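Local coordinates for Lmo0740 protein (Listeria monocytogenes, PDB 4RFA) that is probably a Crp-family transcription regulator that joins a cyclic nucleotide-binding-like domain to a C-terminal DNA-binding domain and activates gene expression, at residues A[58-63]-A[95-100]; A[70-75]-A[187-192]; A[153-158]-A[207-212]; A[177-182]-A[214-219]. All blocks are in the same frame, centred on the assembly; numbering follows the deposited sequence.

The four contacts run from the N-terminal beta domain into the helical C-terminal domain. Contact 1 pairs two strands of a three-stranded antiparallel sheet, and contact 2 sets the other outer strand, 72-76, against helix 183-189. Their centres lie about 9 Å apart, and Val60 bonds to the backbone of contact 2. Contacts 3 and 4 have centres about 11 Å apart and share the C-terminal domain; Ile211 N meets Arg218 O at 3.0 Å. Contact 2 ties the halves together. Cys190 O reaches Arg153 NE of contact 3 at 2.8 Å, and Phe75 packs on Phe180 and Ile181 of contact 4. Contact 1 does not touch contact 3, but its Met100 O lies 3.3 Å from Phe180 CB.

Contact 1 of 4, residues A[58-63]-A[95-100]; sequences AAVELE and HSITVM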
loop_
_atom_site.group_PDB
_atom_site.type_symbol
_atom_site.label_atom_id
_atom_site.label_comp_id
_atom_site.label_asym_id
_atom_site.label_seq_id
_atom_site.Cartn_x
_atom_site.Cartn_y
_atom_site.Cartn_z
ATOM N N ALA A 58 0.090 14.805 -8.289
ATOM C CA ALA A 58 0.141 13.968 -9.466
ATOM C C ALA A 58 -0.776 12.780 -9.306
ATOM O O ALA A 58 -1.311 12.550 -8.232
ATOM C CB ALA A 58 1.573 13.503 -9.719
ATOM N N ALA A 59 -0.914 12.006 -10.380
ATOM C CA ALA A 59 -1.696 10.769 -10.377
ATOM C C ALA A 59 -0.885 9.628 -10.866
ATOM O O ALA A 59 -0.193 9.743 -11.882
ATOM C CB ALA A 59 -2.924 10.909 -11.276
ATOM N N VAL A 60 -0.990 8.507 -10.167
ATOM C CA VAL A 60 -0.398 7.260 -10.624
ATOM C C VAL A 60 -1.479 6.470 -11.429
ATOM O O VAL A 60 -2.538 6.126 -10.909
ATOM C CB VAL A 60 0.069 6.426 -9.415
ATOM C CG1 VAL A 60 0.819 5.195 -9.842
ATOM C CG2 VAL A 60 0.924 7.272 -8.458
ATOM N N GLU A 61 -1.172 6.118 -12.660
ATOM C CA GLU A 61 -2.127 5.468 -13.558
ATOM C C GLU A 61 -1.928 3.971 -13.706
ATOM O O GLU A 61 -0.804 3.521 -13.867
ATOM C CB GLU A 61 -1.976 6.072 -14.954
ATOM C CG GLU A 61 -2.005 7.595 -14.966
ATOM C CD GLU A 61 -2.228 8.176 -16.359
ATOM O OE1 GLU A 61 -2.293 7.375 -17.327
ATOM O OE2 GLU A 61 -2.328 9.423 -16.473
ATOM N N LEU A 62 -3.029 3.214 -13.726
ATOM C CA LEU A 62 -2.998 1.793 -14.102
ATOM C C LEU A 62 -2.868 1.658 -15.628
ATOM O O LEU A 62 -3.825 1.935 -16.380
ATOM C CB LEU A 62 -4.249 1.046 -13.592
ATOM C CG LEU A 62 -4.412 -0.416 -14.093
ATOM C CD1 LEU A 62 -3.113 -1.213 -14.017
ATOM C CD2 LEU A 62 -5.511 -1.145 -13.333
ATOM N N GLU A 63 -1.703 1.199 -16.075
ATOM C CA GLU A 63 -1.425 1.075 -17.502
ATOM C C GLU A 63 -2.260 -0.051 -18.115
ATOM O O GLU A 63 -2.158 -1.210 -17.696
ATOM C CB GLU A 63 0.074 0.856 -17.749
ATOM C CG GLU A 63 0.929 2.058 -17.363
ATOM C CD GLU A 63 0.666 3.277 -18.231
ATOM O OE1 GLU A 63 0.197 3.111 -19.382
ATOM O OE2 GLU A 63 0.937 4.408 -17.779
ATOM N N HIS A 95 2.699 0.957 -13.772
ATOM C CA HIS A 95 1.997 2.214 -13.511
ATOM C C HIS A 95 2.894 3.375 -14.029
ATOM O O HIS A 95 4.127 3.226 -14.107
ATOM C CB HIS A 95 1.728 2.372 -11.989
ATOM C CG HIS A 95 0.609 1.521 -11.441
ATOM N ND1 HIS A 95 0.696 0.147 -11.313
ATOM C CD2 HIS A 95 -0.602 1.864 -10.929
ATOM C CE1 HIS A 95 -0.424 -0.319 -10.790
ATOM N NE2 HIS A 95 -1.227 0.704 -10.549
ATOM N N SER A 96 2.285 4.509 -14.387
ATOM C CA SER A 96 3.041 5.754 -14.690
ATOM C C SER A 96 2.452 6.952 -13.912
ATOM O O SER A 96 1.363 6.843 -13.364
ATOM C CB SER A 96 3.039 6.039 -16.183
ATOM O OG SER A 96 1.847 6.669 -16.584
ATOM N N ILE A 97 3.160 8.079 -13.884
ATOM C CA ILE A 97 2.892 9.161 -12.941
ATOM C C ILE A 97 2.756 10.492 -13.635
ATOM O O ILE A 97 3.688 10.951 -14.210
ATOM C CB ILE A 97 4.012 9.237 -11.875
ATOM C CG1 ILE A 97 4.044 7.913 -11.109
ATOM C CG2 ILE A 97 3.778 10.423 -10.943
ATOM C CD1 ILE A 97 5.153 7.747 -10.095
ATOM N N THR A 98 1.579 11.110 -13.560
ATOM C CA THR A 98 1.249 12.284 -14.340
ATOM C C THR A 98 0.878 13.431 -13.438
ATOM O O THR A 98 0.090 13.264 -12.504
ATOM C CB THR A 98 0.019 11.988 -15.211
ATOM O OG1 THR A 98 0.277 10.832 -16.005
ATOM C CG2 THR A 98 -0.365 13.142 -16.077
ATOM N N VAL A 99 1.403 14.602 -13.743
ATOM C CA VAL A 99 1.173 15.788 -12.980
ATOM C C VAL A 99 -0.219 16.270 -13.275
ATOM O O VAL A 99 -0.590 16.428 -14.439
ATOM C CB VAL A 99 2.231 16.851 -13.304
ATOM C CG1 VAL A 99 1.934 18.160 -12.608
ATOM C CG2 VAL A 99 3.596 16.308 -12.871
HETATM N N MSE A 100 -0.976 16.499 -12.207
HETATM C CA MSE A 100 -2.396 16.821 -12.296
HETATM C C MSE A 100 -2.720 18.266 -12.092
HETATM O O MSE A 100 -3.794 18.757 -12.519
HETATM C CB MSE A 100 -3.068 16.109 -11.132
HETATM C CG MSE A 100 -3.174 14.647 -11.463
HETATM SE SE MSE A 100 -4.837 14.452 -12.468
HETATM C CE MSE A 100 -4.072 13.904 -14.208
#
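Ala59 and Thr98 form a hydrogen-bonded antiparallel pair, with Ala59 N to Thr98 O at 2.7 Å and Thr98 N to Ala59 O at 2.8 Å. Strands 58-62 and 95-99 are closely knit here. Glu61 N continues the pattern to Ser96 O. Val60 and Ile97 lie side by side and point the same way, with Val60 CG2 4.1 Å from Ile97 CG1. CG of selenomethionine Met100, in the conformer given, touches Ala59 CB.

Toward Glu63 the pairing loosens: Ser96 N to Glu61 O is 3.3 Å. Leu62, Glu63, His95 and Ser96 are partly exposed. The His95 ring has Leu62 CA over one face, and its edge-to-face partner is Tyr140 of the second subunit.

Two hydroxyls serve carboxylates. Ser96 OG donates to Glu63 OE2 at 2.7 Å, nearly in line with the C-O bond. Thr98 OG1 donates to Glu61 OE2 from above the carboxylate plane, at 3.0 Å. Glu61 OE2 also has a salt bridge to Arg188, which probably helps keep this buried carboxylate ionised.

Contact 2 of 4, residues A[70-75]-A[187-192]; sequences NYISIF and ARYCRT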
loop_
_atom_site.group_PDB
_atom_site.type_symbol
_atom_site.label_atom_id
_atom_site.label_comp_id
_atom_site.label_asym_id
_atom_site.label_seq_id
_atom_site.Cartn_x
_atom_site.Cartn_y
_atom_site.Cartn_z
ATOM N N ASN A 70 -6.359 5.868 -18.990
ATOM C CA ASN A 70 -6.189 4.939 -17.940
ATOM C C ASN A 70 -6.888 5.403 -16.673
ATOM O O ASN A 70 -7.043 6.592 -16.414
ATOM C CB ASN A 70 -4.723 4.776 -17.606
ATOM C CG ASN A 70 -3.929 4.063 -18.703
ATOM O OD1 ASN A 70 -4.428 3.160 -19.385
ATOM N ND2 ASN A 70 -2.660 4.428 -18.813
ATOM N N TYR A 71 -7.242 4.422 -15.867
ATOM C CA TYR A 71 -7.701 4.659 -14.527
ATOM C C TYR A 71 -6.563 5.225 -13.706
ATOM O O TYR A 71 -5.393 5.068 -14.027
ATOM C CB TYR A 71 -8.148 3.340 -13.911
ATOM C CG TYR A 71 -9.377 2.722 -14.541
ATOM C CD1 TYR A 71 -10.369 3.508 -15.113
ATOM C CD2 TYR A 71 -9.568 1.337 -14.520
ATOM C CE1 TYR A 71 -11.513 2.941 -15.662
ATOM C CE2 TYR A 71 -10.716 0.755 -15.061
ATOM C CZ TYR A 71 -11.686 1.565 -15.634
ATOM O OH TYR A 71 -12.828 1.013 -16.178
ATOM N N ILE A 72 -6.913 5.839 -12.598
ATOM C CA ILE A 72 -5.935 6.384 -11.675
ATOM C C ILE A 72 -5.997 5.540 -10.436
ATOM O O ILE A 72 -7.081 5.366 -9.857
ATOM C CB ILE A 72 -6.304 7.814 -11.304
ATOM C CG1 ILE A 72 -6.159 8.708 -12.527
ATOM C CG2 ILE A 72 -5.525 8.272 -10.074
ATOM C CD1 ILE A 72 -6.849 10.068 -12.387
ATOM N N SER A 73 -4.846 5.027 -10.026
ATOM C CA SER A 73 -4.780 4.103 -8.893
ATOM C C SER A 73 -4.729 4.883 -7.628
ATOM O O SER A 73 -5.336 4.505 -6.650
ATOM C CB SER A 73 -3.495 3.230 -8.974
ATOM O OG SER A 73 -3.504 2.520 -10.210
ATOM N N ILE A 74 -3.953 5.962 -7.619
ATOM C CA ILE A 74 -3.839 6.756 -6.396
ATOM C C ILE A 74 -3.256 8.103 -6.742
ATOM O O ILE A 74 -2.577 8.202 -7.748
ATOM C CB ILE A 74 -2.942 5.982 -5.342
ATOM C CG1 ILE A 74 -2.949 6.648 -3.971
ATOM C CG2 ILE A 74 -1.551 5.799 -5.869
ATOM C CD1 ILE A 74 -2.383 5.739 -2.861
ATOM N N PHE A 75 -3.504 9.119 -5.912
ATOM C CA PHE A 75 -2.870 10.395 -6.076
ATOM C C PHE A 75 -1.583 10.519 -5.271
ATOM O O PHE A 75 -1.448 9.899 -4.265
ATOM C CB PHE A 75 -3.844 11.498 -5.701
ATOM C CG PHE A 75 -4.978 11.609 -6.665
ATOM C CD1 PHE A 75 -4.799 12.265 -7.883
ATOM C CD2 PHE A 75 -6.174 10.974 -6.425
ATOM C CE1 PHE A 75 -5.818 12.322 -8.826
ATOM C CE2 PHE A 75 -7.212 11.011 -7.373
ATOM C CZ PHE A 75 -7.029 11.678 -8.583
ATOM N N ALA A 187 -14.038 9.972 -12.478
ATOM C CA ALA A 187 -14.360 8.715 -13.093
ATOM C C ALA A 187 -13.180 7.756 -13.180
ATOM O O ALA A 187 -13.335 6.527 -13.015
ATOM C CB ALA A 187 -14.916 8.914 -14.471
ATOM N N ARG A 188 -12.022 8.293 -13.527
ATOM C CA ARG A 188 -10.830 7.493 -13.622
ATOM C C ARG A 188 -10.432 6.961 -12.265
ATOM O O ARG A 188 -10.013 5.794 -12.170
ATOM C CB ARG A 188 -9.701 8.262 -14.274
ATOM C CG ARG A 188 -10.025 8.624 -15.722
ATOM C CD ARG A 188 -9.095 9.671 -16.255
ATOM N NE ARG A 188 -7.754 9.166 -16.329
ATOM C CZ ARG A 188 -6.698 9.950 -16.342
ATOM N NH1 ARG A 188 -6.866 11.275 -16.298
ATOM N NH2 ARG A 188 -5.504 9.412 -16.404
ATOM N N TYR A 189 -10.617 7.757 -11.206
ATOM C CA TYR A 189 -10.236 7.321 -9.868
ATOM C C TYR A 189 -11.232 6.307 -9.330
ATOM O O TYR A 189 -10.881 5.407 -8.526
ATOM C CB TYR A 189 -10.082 8.522 -8.978
ATOM C CG TYR A 189 -9.720 8.272 -7.520
ATOM C CD1 TYR A 189 -8.517 7.714 -7.133
ATOM C CD2 TYR A 189 -10.573 8.721 -6.516
ATOM C CE1 TYR A 189 -8.173 7.577 -5.783
ATOM C CE2 TYR A 189 -10.244 8.574 -5.173
ATOM C CZ TYR A 189 -9.049 7.996 -4.815
ATOM O OH TYR A 189 -8.838 7.865 -3.478
ATOM N N CYS A 190 -12.491 6.467 -9.730
ATOM C CA CYS A 190 -13.538 5.506 -9.372
ATOM C C CYS A 190 -13.578 4.269 -10.247
ATOM O O CYS A 190 -14.378 3.384 -10.006
ATOM C CB CYS A 190 -14.931 6.154 -9.344
ATOM S SG CYS A 190 -15.043 7.400 -8.062
ATOM N N ARG A 191 -12.736 4.257 -11.266
ATOM C CA ARG A 191 -12.620 3.136 -12.165
ATOM C C ARG A 191 -14.038 2.797 -12.728
ATOM O O ARG A 191 -14.594 1.704 -12.542
ATOM C CB ARG A 191 -11.851 2.014 -11.421
ATOM C CG ARG A 191 -10.576 2.519 -10.657
ATOM C CD ARG A 191 -9.744 1.346 -10.122
ATOM N NE ARG A 191 -8.590 1.484 -9.171
ATOM C CZ ARG A 191 -8.243 2.479 -8.340
ATOM N NH1 ARG A 191 -8.932 3.599 -8.225
ATOM N NH2 ARG A 191 -7.150 2.283 -7.546
ATOM N N THR A 192 -14.644 3.821 -13.331
ATOM C CA THR A 192 -15.893 3.717 -14.075
ATOM C C THR A 192 -15.939 4.761 -15.228
ATOM O O THR A 192 -14.963 5.428 -15.484
ATOM C CB THR A 192 -17.076 3.927 -13.155
ATOM O OG1 THR A 192 -18.242 3.510 -13.830
ATOM C CG2 THR A 192 -17.219 5.387 -12.718
#
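Ile72 N bonds to Arg188 O at 3.1 Å, where strand 72-76 meets the C-terminal part of helix 183-189. The N-H points well at the oxygen (169°), but the donor stands above the carbonyl plane. Arg191 is the first residue to leave helical geometry, and its positive phi belongs to a Schellman motif. In the strand, Ser73 and Ile74 both face Val60 in a classic beta bulge.

Arg188 bends at chi3 (65°), which turns NE toward the loop before the strand. NE donates to Asn70 O at 2.7 Å, in the guanidinium plane, and NH2 adds a weak bond to the same oxygen. Ile72 CD1 lies over the centre of one guanidinium face.

The Tyr71 ring lies over the Arg191 backbone. Arg191 CA sits above its centre in a CH-pi contact, 3.7 Å from the centroid. The Arg191 chain is extended from CG to NE. In the conformer given, one of two, its NH2 donates to Ser73 O at 3.0 Å, in the carbonyl plane. Phe75 CE2 rests over one face of Tyr189, 3.6 Å from Tyr189 CD1; the two planes stand at 53°.

The contact joins the beta domain to the C-terminal helical domain, probably DNA-binding as in Crp relatives. Helix 150-165 packs on Phe75 and Tyr189, helix 126-143 covers Ile74, and Ile146 of the second subunit packs on Arg191.

Contact 3 of 4, residues A[153-158]-A[207-212]; sequences RIYMAL and EEFLIN
This is an apolar, largely aromatic contact within the C-terminal domain. It sets one side of helix 150-165 against the segment that follows helix 194-206. Tyr155 and Phe209 carry it as a T-shaped pair: the Tyr155 edge meets the Phe209 face, with centroids 4.6 Å apart and planes at 73°. Tyr155 CD1 stands over the centre of the Phe209 ring, while CE1 comes 3.3 Å from Phe209 CD1. With Phe209 CG anti to the backbone N (chi1 -173°), that CG comes within 3.4 Å of Tyr155 CE1.

Leu158, one turn along the helix, meets the edge of the same ring. Its CB is 3.8 Å from Phe209 CE2. Leu158 CD1 also touches Leu210 CD1 at 3.9 Å, with the two leucines crossing at about a right angle. The modelled placement of the Glu207 carboxylate near the Tyr155 hydroxyl is doubtful. OE2 of Glu207 has a salt bridge to Lys151.

Glu208, with positive phi, is the first residue to leave helical geometry after helix 194-206, in a Schellman motif. Leu204 of that helix packs on Tyr155 and Leu158. Ile219 of strand 218-220 packs on Phe209 and Leu210, and Leu186 of helix 183-189 touches Leu158.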
loop_
_atom_site.group_PDB
_atom_site.type_symbol
_atom_site.label_atom_id
_atom_site.label_comp_id
_atom_site.label_asym_id
_atom_site.label_seq_id
_atom_site.Cartn_x
_atom_site.Cartn_y
_atom_site.Cartn_z
ATOM N N ARG A 153 -18.343 3.105 -4.669
ATOM C CA ARG A 153 -17.005 3.633 -4.887
ATOM C C ARG A 153 -16.930 5.156 -4.903
ATOM O O ARG A 153 -15.974 5.741 -4.404
ATOM C CB ARG A 153 -16.448 3.099 -6.192
ATOM C CG ARG A 153 -16.179 1.612 -6.121
ATOM C CD ARG A 153 -15.191 1.097 -7.127
ATOM N NE ARG A 153 -15.529 1.342 -8.532
ATOM C CZ ARG A 153 -16.234 0.533 -9.320
ATOM N NH1 ARG A 153 -16.793 -0.596 -8.851
ATOM N NH2 ARG A 153 -16.378 0.856 -10.599
ATOM N N ILE A 154 -17.937 5.813 -5.470
ATOM C CA ILE A 154 -17.871 7.265 -5.594
ATOM C C ILE A 154 -17.956 7.942 -4.227
ATOM O O ILE A 154 -17.268 8.939 -3.961
ATOM C CB ILE A 154 -18.930 7.796 -6.586
ATOM C CG1 ILE A 154 -18.648 9.262 -6.919
ATOM C CG2 ILE A 154 -20.356 7.634 -6.069
ATOM C CD1 ILE A 154 -19.550 9.793 -7.998
ATOM N N TYR A 155 -18.786 7.413 -3.338
ATOM C CA TYR A 155 -18.791 7.937 -1.962
ATOM C C TYR A 155 -17.440 7.803 -1.321
ATOM O O TYR A 155 -16.965 8.721 -0.676
ATOM C CB TYR A 155 -19.804 7.156 -1.119
ATOM C CG TYR A 155 -21.215 7.770 -1.111
ATOM C CD1 TYR A 155 -21.466 8.904 -0.367
ATOM C CD2 TYR A 155 -22.268 7.205 -1.807
ATOM C CE1 TYR A 155 -22.728 9.480 -0.300
ATOM C CE2 TYR A 155 -23.550 7.754 -1.735
ATOM C CZ TYR A 155 -23.752 8.914 -0.994
ATOM O OH TYR A 155 -24.964 9.537 -0.880
HETATM N N MSE A 156 -16.849 6.613 -1.444
HETATM C CA MSE A 156 -15.589 6.310 -0.795
HETATM C C MSE A 156 -14.523 7.150 -1.420
HETATM O O MSE A 156 -13.698 7.658 -0.698
HETATM C CB MSE A 156 -15.143 4.838 -0.945
HETATM C CG MSE A 156 -16.084 3.951 -0.146
HETATM SE SE MSE A 156 -15.766 2.029 -0.574
HETATM C CE MSE A 156 -14.034 2.029 0.331
ATOM N N ALA A 157 -14.510 7.278 -2.752
ATOM C CA ALA A 157 -13.556 8.180 -3.394
ATOM C C ALA A 157 -13.659 9.630 -2.850
ATOM O O ALA A 157 -12.670 10.271 -2.516
ATOM C CB ALA A 157 -13.760 8.176 -4.897
ATOM N N LEU A 158 -14.851 10.191 -2.864
ATOM C CA LEU A 158 -14.994 11.591 -2.518
ATOM C C LEU A 158 -14.639 11.797 -1.075
ATOM O O LEU A 158 -14.083 12.839 -0.712
ATOM C CB LEU A 158 -16.416 12.059 -2.766
ATOM C CG LEU A 158 -16.719 12.309 -4.231
ATOM C CD1 LEU A 158 -18.209 12.515 -4.433
ATOM C CD2 LEU A 158 -15.916 13.484 -4.788
ATOM N N GLU A 207 -29.045 13.202 -2.505
ATOM C CA GLU A 207 -28.854 12.695 -1.168
ATOM C C GLU A 207 -28.132 13.659 -0.224
ATOM O O GLU A 207 -27.784 13.303 0.894
ATOM C CB GLU A 207 -28.084 11.400 -1.281
ATOM C CG GLU A 207 -28.845 10.342 -2.063
ATOM C CD GLU A 207 -27.979 9.143 -2.403
ATOM O OE1 GLU A 207 -26.750 9.188 -2.158
ATOM O OE2 GLU A 207 -28.527 8.146 -2.905
ATOM N N GLU A 208 -27.861 14.864 -0.703
ATOM C CA GLU A 208 -27.243 15.924 0.092
ATOM C C GLU A 208 -25.846 15.612 0.546
ATOM O O GLU A 208 -25.344 16.239 1.458
ATOM C CB GLU A 208 -28.128 16.351 1.246
ATOM C CG GLU A 208 -29.517 16.742 0.754
ATOM C CD GLU A 208 -30.359 17.492 1.758
ATOM O OE1 GLU A 208 -29.798 18.059 2.708
ATOM O OE2 GLU A 208 -31.593 17.533 1.566
ATOM N N PHE A 209 -25.176 14.686 -0.132
ATOM C CA PHE A 209 -23.743 14.475 0.099
ATOM C C PHE A 209 -22.920 15.597 -0.523
ATOM O O PHE A 209 -21.988 16.153 0.080
ATOM C CB PHE A 209 -23.319 13.145 -0.507
ATOM C CG PHE A 209 -21.907 12.749 -0.172
ATOM C CD1 PHE A 209 -21.598 12.237 1.076
ATOM C CD2 PHE A 209 -20.896 12.866 -1.109
ATOM C CE1 PHE A 209 -20.312 11.841 1.380
ATOM C CE2 PHE A 209 -19.589 12.488 -0.803
ATOM C CZ PHE A 209 -19.294 11.975 0.443
ATOM N N LEU A 210 -23.287 15.914 -1.748
ATOM C CA LEU A 210 -22.611 16.907 -2.571
ATOM C C LEU A 210 -23.510 18.140 -2.690
ATOM O O LEU A 210 -24.692 18.010 -2.969
ATOM C CB LEU A 210 -22.451 16.279 -3.956
ATOM C CG LEU A 210 -21.108 16.188 -4.652
ATOM C CD1 LEU A 210 -19.969 15.956 -3.687
ATOM C CD2 LEU A 210 -21.226 15.120 -5.696
ATOM N N ILE A 211 -22.948 19.329 -2.522
ATOM C CA ILE A 211 -23.725 20.534 -2.656
ATOM C C ILE A 211 -24.114 20.802 -4.101
ATOM O O ILE A 211 -25.240 21.253 -4.359
ATOM C CB ILE A 211 -22.973 21.769 -2.154
ATOM C CG1 ILE A 211 -22.486 21.583 -0.700
ATOM C CG2 ILE A 211 -23.847 22.994 -2.315
ATOM C CD1 ILE A 211 -23.556 21.260 0.331
ATOM N N ASN A 212 -23.174 20.587 -5.026
ATOM C CA ASN A 212 -23.430 20.729 -6.463
ATOM C C ASN A 212 -22.826 19.600 -7.284
ATOM O O ASN A 212 -21.840 19.036 -6.904
ATOM C CB ASN A 212 -22.835 22.052 -6.984
ATOM C CG ASN A 212 -23.580 22.593 -8.211
ATOM O OD1 ASN A 212 -24.606 22.047 -8.629
ATOM N ND2 ASN A 212 -23.090 23.689 -8.764
#

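Contact 4 of 4, residues A[177-182]-A[214-219]; sequences LPNFIN and KSPYRI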
loop_
_atom_site.group_PDB
_atom_site.type_symbol
_atom_site.label_atom_id
_atom_site.label_comp_id
_atom_site.label_asym_id
_atom_site.label_seq_id
_atom_site.Cartn_x
_atom_site.Cartn_y
_atom_site.Cartn_z
ATOM N N LEU A 177 -12.887 20.347 -2.831
ATOM C CA LEU A 177 -11.792 19.590 -3.430
ATOM C C LEU A 177 -11.076 20.470 -4.473
ATOM O O LEU A 177 -11.692 21.308 -5.092
ATOM C CB LEU A 177 -12.298 18.310 -4.097
ATOM C CG LEU A 177 -12.987 17.247 -3.237
ATOM C CD1 LEU A 177 -13.267 16.030 -4.085
ATOM C CD2 LEU A 177 -12.193 16.858 -1.996
ATOM N N PRO A 178 -9.792 20.200 -4.724
ATOM C CA PRO A 178 -9.082 20.927 -5.776
ATOM C C PRO A 178 -9.745 20.884 -7.140
ATOM O O PRO A 178 -10.401 19.911 -7.521
ATOM C CB PRO A 178 -7.746 20.190 -5.879
ATOM C CG PRO A 178 -7.583 19.518 -4.585
ATOM C CD PRO A 178 -8.962 19.108 -4.170
ATOM N N ASN A 179 -9.439 21.919 -7.889
ATOM C CA ASN A 179 -9.983 22.183 -9.186
ATOM C C ASN A 179 -9.705 21.088 -10.186
ATOM O O ASN A 179 -10.531 20.824 -11.053
ATOM C CB ASN A 179 -9.351 23.465 -9.700
ATOM C CG ASN A 179 -10.177 24.119 -10.770
ATOM O OD1 ASN A 179 -9.738 24.257 -11.910
ATOM N ND2 ASN A 179 -11.383 24.523 -10.411
ATOM N N PHE A 180 -8.537 20.459 -10.085
ATOM C CA PHE A 180 -8.170 19.408 -11.025
ATOM C C PHE A 180 -9.024 18.114 -10.893
ATOM O O PHE A 180 -9.047 17.300 -11.800
ATOM C CB PHE A 180 -6.654 19.115 -10.968
ATOM C CG PHE A 180 -6.217 18.405 -9.715
ATOM C CD1 PHE A 180 -6.350 17.034 -9.604
ATOM C CD2 PHE A 180 -5.658 19.122 -8.660
ATOM C CE1 PHE A 180 -5.928 16.368 -8.461
ATOM C CE2 PHE A 180 -5.254 18.480 -7.511
ATOM C CZ PHE A 180 -5.402 17.094 -7.400
ATOM N N ILE A 181 -9.710 17.927 -9.779
ATOM C CA ILE A 181 -10.695 16.860 -9.648
ATOM C C ILE A 181 -12.016 17.274 -10.329
ATOM O O ILE A 181 -12.890 17.950 -9.717
ATOM C CB ILE A 181 -10.994 16.487 -8.196
ATOM C CG1 ILE A 181 -9.715 16.216 -7.378
ATOM C CG2 ILE A 181 -11.921 15.253 -8.166
ATOM C CD1 ILE A 181 -8.945 15.000 -7.756
ATOM N N ASN A 182 -12.116 16.915 -11.605
ATOM C CA ASN A 182 -13.326 17.082 -12.391
ATOM C C ASN A 182 -13.948 15.745 -12.642
ATOM O O ASN A 182 -13.484 14.666 -12.156
ATOM C CB ASN A 182 -13.052 17.791 -13.733
ATOM C CG ASN A 182 -11.960 17.119 -14.558
ATOM O OD1 ASN A 182 -11.646 15.959 -14.384
ATOM N ND2 ASN A 182 -11.409 17.854 -15.482
ATOM N N LYS A 214 -21.266 20.025 -9.960
ATOM C CA LYS A 214 -20.281 20.720 -10.725
ATOM C C LYS A 214 -18.956 20.886 -9.956
ATOM O O LYS A 214 -18.948 21.284 -8.801
ATOM C CB LYS A 214 -20.872 22.104 -10.920
ATOM C CG LYS A 214 -20.316 22.908 -12.044
ATOM C CD LYS A 214 -20.398 24.390 -11.690
ATOM C CE LYS A 214 -20.511 25.230 -12.923
ATOM N NZ LYS A 214 -19.660 24.666 -14.008
ATOM N N SER A 215 -17.823 20.669 -10.603
ATOM C CA SER A 215 -16.551 20.897 -9.907
ATOM C C SER A 215 -16.158 22.378 -9.851
ATOM O O SER A 215 -16.505 23.166 -10.736
ATOM C CB SER A 215 -15.420 20.070 -10.511
ATOM O OG SER A 215 -15.400 20.190 -11.909
ATOM N N PRO A 216 -15.393 22.758 -8.825
ATOM C CA PRO A 216 -14.832 21.891 -7.774
ATOM C C PRO A 216 -15.886 21.331 -6.830
ATOM O O PRO A 216 -16.840 22.026 -6.458
ATOM C CB PRO A 216 -13.841 22.790 -7.022
ATOM C CG PRO A 216 -14.020 24.179 -7.563
ATOM C CD PRO A 216 -14.942 24.153 -8.750
ATOM N N TYR A 217 -15.729 20.073 -6.455
ATOM C CA TYR A 217 -16.727 19.396 -5.654
ATOM C C TYR A 217 -16.714 19.919 -4.229
ATOM O O TYR A 217 -15.657 20.072 -3.602
ATOM C CB TYR A 217 -16.482 17.895 -5.694
ATOM C CG TYR A 217 -16.616 17.385 -7.096
ATOM C CD1 TYR A 217 -17.806 17.552 -7.784
ATOM C CD2 TYR A 217 -15.546 16.828 -7.774
ATOM C CE1 TYR A 217 -17.950 17.129 -9.084
ATOM C CE2 TYR A 217 -15.690 16.398 -9.099
ATOM C CZ TYR A 217 -16.898 16.557 -9.736
ATOM O OH TYR A 217 -17.093 16.152 -11.030
ATOM N N ARG A 218 -17.919 20.198 -3.736
ATOM C CA ARG A 218 -18.134 20.690 -2.389
ATOM C C ARG A 218 -18.950 19.634 -1.667
ATOM O O ARG A 218 -20.022 19.274 -2.107
ATOM C CB ARG A 218 -18.912 22.000 -2.435
ATOM C CG ARG A 218 -18.174 23.124 -3.123
ATOM C CD ARG A 218 -19.081 24.308 -3.456
ATOM N NE ARG A 218 -18.270 25.468 -3.839
ATOM C CZ ARG A 218 -17.854 26.445 -3.025
ATOM N NH1 ARG A 218 -18.186 26.478 -1.732
ATOM N NH2 ARG A 218 -17.103 27.425 -3.519
ATOM N N ILE A 219 -18.422 19.146 -0.558
ATOM C CA ILE A 219 -18.977 18.005 0.108
ATOM C C ILE A 219 -19.538 18.512 1.405
ATOM O O ILE A 219 -18.861 19.250 2.119
ATOM C CB ILE A 219 -17.912 16.933 0.402
ATOM C CG1 ILE A 219 -17.378 16.338 -0.898
ATOM C CG2 ILE A 219 -18.491 15.812 1.254
ATOM C CD1 ILE A 219 -15.960 15.820 -0.741
HETATM O O HOH W 1 -13.213 19.118 -7.537
#
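The Tyr217 ring meets Ile181 CG2 at its edge, in plane, with CG2 4.0 Å from Tyr217 CD2. Leu177 CD1 also lies near the ring plane, on the same CD2 side. Ser215 CB covers one face of the ring, offset toward the rim. Ile181 O comes to 3.3 Å from Tyr217 CE2.

The backbones join through Leu177 N, which donates to Tyr217 O at 2.9 Å. A water links three further backbone atoms. It accepts from Tyr217 N and donates to Pro178 O and Ile181 O, the first and last residues of a type I turn. Pro216 follows a cis peptide bond, and its CB packs 3.2 Å from Leu177 O. Leu177 CD2 reaches Ile219 CD1 at 4.1 Å.

Asn182 is the N-cap of helix 183-189, its OD1 accepting from Val185 N. Leu186 of that helix packs on Tyr217. Helix 150-165 covers Leu177 and Ile219, and strand 218-220 pairs with strand 174-176.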